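Local structure of calcium uptake protein 2, mitochondrial (Homo sapiens, 6LB7) at residues D111-K123 with L158-H172. The protein probably senses calcium through EF-hands and helps to regulate calcium uptake by the mitochondrial calcium uniporter. Numbering follows the deposited sequence.
Sequences DGNEMIEKREFFK and LQMRFFGKRGQRKLH. With CA (calcium ion), chain F.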
loop_
_atom_site.group_PDB
_atom_site.type_symbol
_atom_site.label_atom_id
_atom_site.label_comp_id
_atom_site.label_asym_id
_atom_site.label_seq_id
_atom_site.Cartn_x
_atom_site.Cartn_y
_atom_site.Cartn_z
ATOM N N ASP B 111 5.186 23.425 -0.669
ATOM C CA ASP B 111 4.337 24.603 -0.514
ATOM C C ASP B 111 3.047 24.503 -1.325
ATOM O O ASP B 111 2.182 25.376 -1.196
ATOM C CB ASP B 111 5.098 25.893 -0.871
ATOM C CG ASP B 111 5.439 26.002 -2.335
ATOM O OD1 ASP B 111 6.037 27.031 -2.708
ATOM O OD2 ASP B 111 5.134 25.080 -3.118
ATOM N N GLY B 112 2.904 23.472 -2.158
ATOM C CA GLY B 112 1.659 23.266 -2.875
ATOM C C GLY B 112 1.399 24.191 -4.047
ATOM O O GLY B 112 0.257 24.263 -4.506
ATOM N N ASN B 113 2.412 24.911 -4.550
ATOM C CA ASN B 113 2.210 25.803 -5.691
ATOM C C ASN B 113 2.359 25.076 -7.019
ATOM O O ASN B 113 2.515 25.728 -8.058
ATOM C CB ASN B 113 3.152 27.021 -5.621
ATOM C CG ASN B 113 4.613 26.670 -5.891
ATOM O OD1 ASN B 113 4.987 25.499 -5.974
ATOM N ND2 ASN B 113 5.455 27.699 -5.999
ATOM N N GLU B 114 2.316 23.736 -7.005
ATOM C CA GLU B 114 2.256 22.905 -8.204
ATOM C C GLU B 114 3.518 22.986 -9.040
ATOM O O GLU B 114 3.506 22.665 -10.228
ATOM C CB GLU B 114 1.037 23.262 -9.062
ATOM C CG GLU B 114 -0.247 23.332 -8.281
ATOM C CD GLU B 114 -0.711 21.975 -7.779
ATOM O OE1 GLU B 114 -0.073 20.954 -8.110
ATOM O OE2 GLU B 114 -1.727 21.927 -7.055
ATOM N N MET B 115 4.615 23.424 -8.437
ATOM C CA MET B 115 5.903 23.497 -9.087
ATOM C C MET B 115 6.945 23.071 -8.074
ATOM O O MET B 115 6.866 23.432 -6.895
ATOM C CB MET B 115 6.211 24.913 -9.590
ATOM C CG MET B 115 5.152 25.511 -10.452
ATOM S SD MET B 115 5.098 27.296 -10.450
ATOM C CE MET B 115 6.738 27.677 -10.407
ATOM N N ILE B 116 7.924 22.310 -8.509
ATOM C CA ILE B 116 9.008 21.946 -7.627
ATOM C C ILE B 116 10.147 22.915 -7.855
ATOM O O ILE B 116 10.566 23.154 -8.995
ATOM C CB ILE B 116 9.454 20.499 -7.857
ATOM C CG1 ILE B 116 8.348 19.541 -7.407
ATOM C CG2 ILE B 116 10.755 20.263 -7.096
ATOM C CD1 ILE B 116 8.637 18.111 -7.791
ATOM N N GLU B 117 10.639 23.494 -6.779
ATOM C CA GLU B 117 11.750 24.414 -6.884
ATOM C C GLU B 117 12.998 23.756 -6.325
ATOM O O GLU B 117 12.924 22.796 -5.547
ATOM C CB GLU B 117 11.407 25.720 -6.168
ATOM C CG GLU B 117 10.023 26.176 -6.589
ATOM C CD GLU B 117 9.756 27.651 -6.362
ATOM O OE1 GLU B 117 10.704 28.413 -6.079
ATOM O OE2 GLU B 117 8.578 28.044 -6.471
ATOM N N LYS B 118 14.156 24.263 -6.765
ATOM C CA LYS B 118 15.421 23.680 -6.337
ATOM C C LYS B 118 15.445 23.479 -4.828
ATOM O O LYS B 118 15.905 22.439 -4.341
ATOM C CB LYS B 118 16.592 24.556 -6.791
ATOM C CG LYS B 118 17.964 23.916 -6.550
ATOM C CD LYS B 118 19.075 24.701 -7.234
ATOM C CE LYS B 118 20.440 24.076 -6.952
ATOM N NZ LYS B 118 21.539 24.730 -7.715
ATOM N N ARG B 119 14.900 24.444 -4.078
ATOM C CA ARG B 119 14.904 24.365 -2.616
ATOM C C ARG B 119 14.092 23.178 -2.120
ATOM O O ARG B 119 14.453 22.539 -1.124
ATOM C CB ARG B 119 14.350 25.667 -2.024
ATOM C CG ARG B 119 13.698 25.511 -0.653
ATOM C CD ARG B 119 12.993 26.805 -0.184
ATOM N NE ARG B 119 12.030 27.291 -1.169
ATOM C CZ ARG B 119 12.281 28.263 -2.040
ATOM N NH1 ARG B 119 13.463 28.855 -2.049
ATOM N NH2 ARG B 119 11.356 28.638 -2.910
ATOM N N GLU B 120 12.990 22.865 -2.802
ATOM C CA GLU B 120 12.192 21.704 -2.425
ATOM C C GLU B 120 12.889 20.397 -2.801
ATOM O O GLU B 120 12.803 19.410 -2.066
ATOM C CB GLU B 120 10.826 21.786 -3.093
ATOM C CG GLU B 120 9.976 22.935 -2.529
ATOM C CD GLU B 120 8.702 23.129 -3.317
ATOM O OE1 GLU B 120 8.769 23.078 -4.566
ATOM O OE2 GLU B 120 7.646 23.338 -2.689
ATOM N N PHE B 121 13.561 20.363 -3.952
ATOM C CA PHE B 121 14.297 19.159 -4.332
ATOM C C PHE B 121 15.437 18.908 -3.363
ATOM O O PHE B 121 15.790 17.756 -3.095
ATOM C CB PHE B 121 14.821 19.308 -5.758
ATOM C CG PHE B 121 15.278 18.026 -6.390
ATOM C CD1 PHE B 121 14.364 17.033 -6.714
ATOM C CD2 PHE B 121 16.624 17.826 -6.688
ATOM C CE1 PHE B 121 14.780 15.853 -7.323
ATOM C CE2 PHE B 121 17.052 16.645 -7.293
ATOM C CZ PHE B 121 16.128 15.662 -7.615
ATOM N N PHE B 122 16.000 19.980 -2.801
ATOM C CA PHE B 122 17.111 19.872 -1.873
ATOM C C PHE B 122 16.718 19.173 -0.580
ATOM O O PHE B 122 17.592 18.724 0.163
ATOM C CB PHE B 122 17.669 21.276 -1.581
ATOM C CG PHE B 122 18.952 21.260 -0.809
ATOM C CD1 PHE B 122 20.144 20.923 -1.435
ATOM C CD2 PHE B 122 18.970 21.566 0.539
ATOM C CE1 PHE B 122 21.338 20.897 -0.735
ATOM C CE2 PHE B 122 20.161 21.544 1.255
ATOM C CZ PHE B 122 21.348 21.208 0.615
ATOM N N LYS B 123 15.425 19.064 -0.296
ATOM C CA LYS B 123 14.991 18.320 0.876
ATOM C C LYS B 123 15.480 16.874 0.847
ATOM O O LYS B 123 15.768 16.299 1.904
ATOM C CB LYS B 123 13.466 18.361 0.974
ATOM C CG LYS B 123 12.898 17.666 2.213
ATOM C CD LYS B 123 11.370 17.631 2.177
ATOM C CE LYS B 123 10.858 16.696 1.078
ATOM N NZ LYS B 123 9.434 16.968 0.680
ATOM N N LEU B 158 20.802 16.446 -12.825
ATOM C CA LEU B 158 19.366 16.609 -12.578
ATOM C C LEU B 158 19.026 18.034 -12.137
ATOM O O LEU B 158 18.018 18.608 -12.567
ATOM C CB LEU B 158 18.880 15.601 -11.530
ATOM C CG LEU B 158 18.744 14.129 -11.930
ATOM C CD1 LEU B 158 17.952 13.373 -10.883
ATOM C CD2 LEU B 158 18.101 13.965 -13.333
ATOM N N GLN B 159 19.834 18.621 -11.264
ATOM C CA GLN B 159 19.519 19.981 -10.833
ATOM C C GLN B 159 19.598 20.958 -12.007
ATOM O O GLN B 159 18.785 21.880 -12.108
ATOM C CB GLN B 159 20.444 20.398 -9.693
ATOM C CG GLN B 159 20.234 19.594 -8.434
ATOM C CD GLN B 159 21.064 20.106 -7.292
ATOM O OE1 GLN B 159 20.571 20.839 -6.439
ATOM N NE2 GLN B 159 22.339 19.734 -7.268
ATOM N N MET B 160 20.547 20.742 -12.923
ATOM C CA MET B 160 20.607 21.528 -14.157
ATOM C C MET B 160 19.356 21.339 -15.004
ATOM O O MET B 160 18.735 22.314 -15.444
ATOM C CB MET B 160 21.825 21.122 -14.982
ATOM C CG MET B 160 23.148 21.378 -14.328
ATOM S SD MET B 160 23.539 23.119 -14.482
ATOM C CE MET B 160 22.831 23.475 -16.089
ATOM N N ARG B 161 19.016 20.080 -15.289
ATOM C CA ARG B 161 17.871 19.780 -16.140
ATOM C C ARG B 161 16.581 20.348 -15.557
ATOM O O ARG B 161 15.741 20.885 -16.287
ATOM C CB ARG B 161 17.776 18.266 -16.319
ATOM C CG ARG B 161 16.484 17.720 -16.802
ATOM C CD ARG B 161 16.177 18.059 -18.200
ATOM N NE ARG B 161 15.763 17.015 -18.891
ATOM C CZ ARG B 161 14.669 16.924 -19.364
ATOM N NH1 ARG B 161 13.864 17.813 -19.214
ATOM N NH2 ARG B 161 14.372 15.937 -19.975
ATOM N N PHE B 162 16.423 20.281 -14.237
ATOM C CA PHE B 162 15.173 20.677 -13.600
ATOM C C PHE B 162 15.131 22.167 -13.282
ATOM O O PHE B 162 14.081 22.799 -13.435
ATOM C CB PHE B 162 14.946 19.866 -12.311
ATOM C CG PHE B 162 14.709 18.380 -12.547
ATOM C CD1 PHE B 162 14.217 17.921 -13.765
ATOM C CD2 PHE B 162 14.980 17.448 -11.546
ATOM C CE1 PHE B 162 14.007 16.559 -13.991
ATOM C CE2 PHE B 162 14.767 16.077 -11.762
ATOM C CZ PHE B 162 14.281 15.633 -12.988
ATOM N N PHE B 163 16.252 22.751 -12.845
ATOM C CA PHE B 163 16.221 24.091 -12.274
ATOM C C PHE B 163 17.202 25.105 -12.869
ATOM O O PHE B 163 17.219 26.248 -12.406
ATOM C CB PHE B 163 16.455 24.009 -10.757
ATOM C CG PHE B 163 15.702 22.885 -10.090
ATOM C CD1 PHE B 163 16.377 21.865 -9.441
ATOM C CD2 PHE B 163 14.317 22.834 -10.142
ATOM C CE1 PHE B 163 15.675 20.822 -8.829
ATOM C CE2 PHE B 163 13.612 21.783 -9.545
ATOM C CZ PHE B 163 14.295 20.779 -8.890
ATOM N N GLY B 164 18.002 24.748 -13.871
ATOM C CA GLY B 164 19.042 25.650 -14.346
ATOM C C GLY B 164 20.153 25.806 -13.317
ATOM O O GLY B 164 20.108 25.257 -12.218
ATOM N N LYS B 165 21.162 26.606 -13.683
ATOM C CA LYS B 165 22.373 26.568 -12.865
ATOM C C LYS B 165 22.202 27.310 -11.542
ATOM O O LYS B 165 22.683 26.846 -10.500
ATOM C CB LYS B 165 23.557 27.134 -13.648
ATOM C CG LYS B 165 23.967 26.283 -14.749
ATOM C CD LYS B 165 22.923 26.015 -15.749
ATOM C CE LYS B 165 22.140 27.137 -15.990
ATOM N NZ LYS B 165 20.971 26.893 -16.794
ATOM N N ARG B 166 21.431 28.398 -11.489
ATOM C CA ARG B 166 21.212 29.085 -10.222
ATOM C C ARG B 166 19.847 28.781 -9.616
ATOM O O ARG B 166 19.398 29.510 -8.721
ATOM C CB ARG B 166 21.355 30.598 -10.404
ATOM C CG ARG B 166 22.379 31.052 -11.288
ATOM C CD ARG B 166 23.461 31.723 -10.607
ATOM N NE ARG B 166 24.490 31.659 -11.214
ATOM C CZ ARG B 166 25.441 31.531 -10.738
ATOM N NH1 ARG B 166 25.484 31.450 -9.648
ATOM N NH2 ARG B 166 26.351 31.473 -11.347
ATOM N N GLY B 167 19.227 27.676 -10.020
ATOM C CA GLY B 167 17.867 27.437 -9.587
ATOM C C GLY B 167 16.890 28.436 -10.159
ATOM O O GLY B 167 15.867 28.731 -9.533
ATOM N N GLN B 168 17.197 28.990 -11.333
ATOM C CA GLN B 168 16.274 29.912 -11.985
ATOM C C GLN B 168 14.926 29.246 -12.249
ATOM O O GLN B 168 13.872 29.798 -11.919
ATOM C CB GLN B 168 16.886 30.428 -13.295
ATOM C CG GLN B 168 17.550 29.350 -14.172
ATOM C CD GLN B 168 19.050 29.255 -13.963
ATOM O OE1 GLN B 168 19.543 29.492 -12.865
ATOM N NE2 GLN B 168 19.780 28.892 -15.016
ATOM N N ARG B 169 14.948 28.045 -12.818
ATOM C CA ARG B 169 13.767 27.430 -13.405
ATOM C C ARG B 169 12.998 26.636 -12.352
ATOM O O ARG B 169 13.553 26.196 -11.343
ATOM C CB ARG B 169 14.184 26.532 -14.575
ATOM C CG ARG B 169 13.054 26.051 -15.490
ATOM C CD ARG B 169 13.593 25.053 -16.519
ATOM N NE ARG B 169 12.566 24.163 -17.066
ATOM C CZ ARG B 169 12.118 23.069 -16.451
ATOM N NH1 ARG B 169 12.585 22.746 -15.251
ATOM N NH2 ARG B 169 11.189 22.305 -17.025
ATOM N N LYS B 170 11.699 26.482 -12.581
ATOM C CA LYS B 170 10.842 25.696 -11.709
ATOM C C LYS B 170 10.241 24.553 -12.521
ATOM O O LYS B 170 9.940 24.719 -13.708
ATOM C CB LYS B 170 9.764 26.584 -11.086
ATOM C CG LYS B 170 10.306 27.973 -10.698
ATOM C CD LYS B 170 9.538 28.627 -9.562
ATOM C CE LYS B 170 9.571 30.160 -9.646
ATOM N NZ LYS B 170 8.263 30.751 -10.070
ATOM N N LEU B 171 10.073 23.389 -11.885
ATOM C CA LEU B 171 9.679 22.157 -12.573
ATOM C C LEU B 171 8.181 21.912 -12.372
ATOM O O LEU B 171 7.723 21.661 -11.253
ATOM C CB LEU B 171 10.511 20.977 -12.066
ATOM C CG LEU B 171 10.252 19.580 -12.632
ATOM C CD1 LEU B 171 10.507 19.569 -14.126
ATOM C CD2 LEU B 171 11.139 18.533 -11.945
ATOM N N HIS B 172 7.422 21.980 -13.459
ATOM C CA HIS B 172 5.990 21.728 -13.410
ATOM C C HIS B 172 5.731 20.233 -13.537
ATOM O O HIS B 172 6.620 19.453 -13.890
ATOM C CB HIS B 172 5.279 22.510 -14.514
ATOM C CG HIS B 172 5.437 23.991 -14.380
ATOM N ND1 HIS B 172 4.424 24.811 -13.928
ATOM C CD2 HIS B 172 6.507 24.795 -14.595
ATOM C CE1 HIS B 172 4.855 26.060 -13.895
ATOM N NE2 HIS B 172 6.117 26.076 -14.288
HETATM CA CA CA F . 6.671 24.147 -4.735
HETATM O O HOH W 1 14.095 26.468 -8.871
HETATM O O HOH W 2 17.957 20.412 -5.217
HETATM O O HOH W 3 21.013 23.649 -10.357
HETATM O O HOH W 4 8.036 26.373 -4.596
#
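Ile-116 and Leu-171 form a hydrogen-bonded antiparallel pair, Ile-116 N to Leu-171 O (2.8 Å) and Leu-171 N to Ile-116 O (2.9 Å). The bridge resembles the short link between the loops of paired EF-hands; 164-172 would be the second loop, in which no calcium is bound here. In the first, Asp-111 OD2, Asn-113 OD1, the Met-115 carbonyl oxygen and both Glu-120 carboxylate oxygens bind calcium, with Asp-109 and a water. Helices 118-123 and 158-163 run at 144° to each other, their axes 11.0 Å apart. Between them the Phe-163 ring is sandwiched: Lys-118 CA lies over the centre of one face, 3.7 Å from the ring centroid, and Phe-162 CB over the other. Phe-121 CB lies 3.5 Å from Phe-163 CZ; with CG anti to the backbone N (chi1 -165°) the Phe-121 ring turns a face to the edge of Phe-162, planes at 82°. An alanine in place of Phe-163 would probably leave a gap under Lys-118 and free the Phe-121 ring to shift. Lys-118 runs extended across Gln-159, its CE against OE1, while Gln-159 NE2 bonds Ile-154 O. On the face opposite the Ile-116 and Leu-171 side chains, Met-115 CG lies over the His-172 ring, 3.8 Å from its centroid. Helix 99-108 packs on Ile-116, helix 84-94 on Phe-121 and Leu-158, and helix 173-196 on Phe-162 and Leu-171.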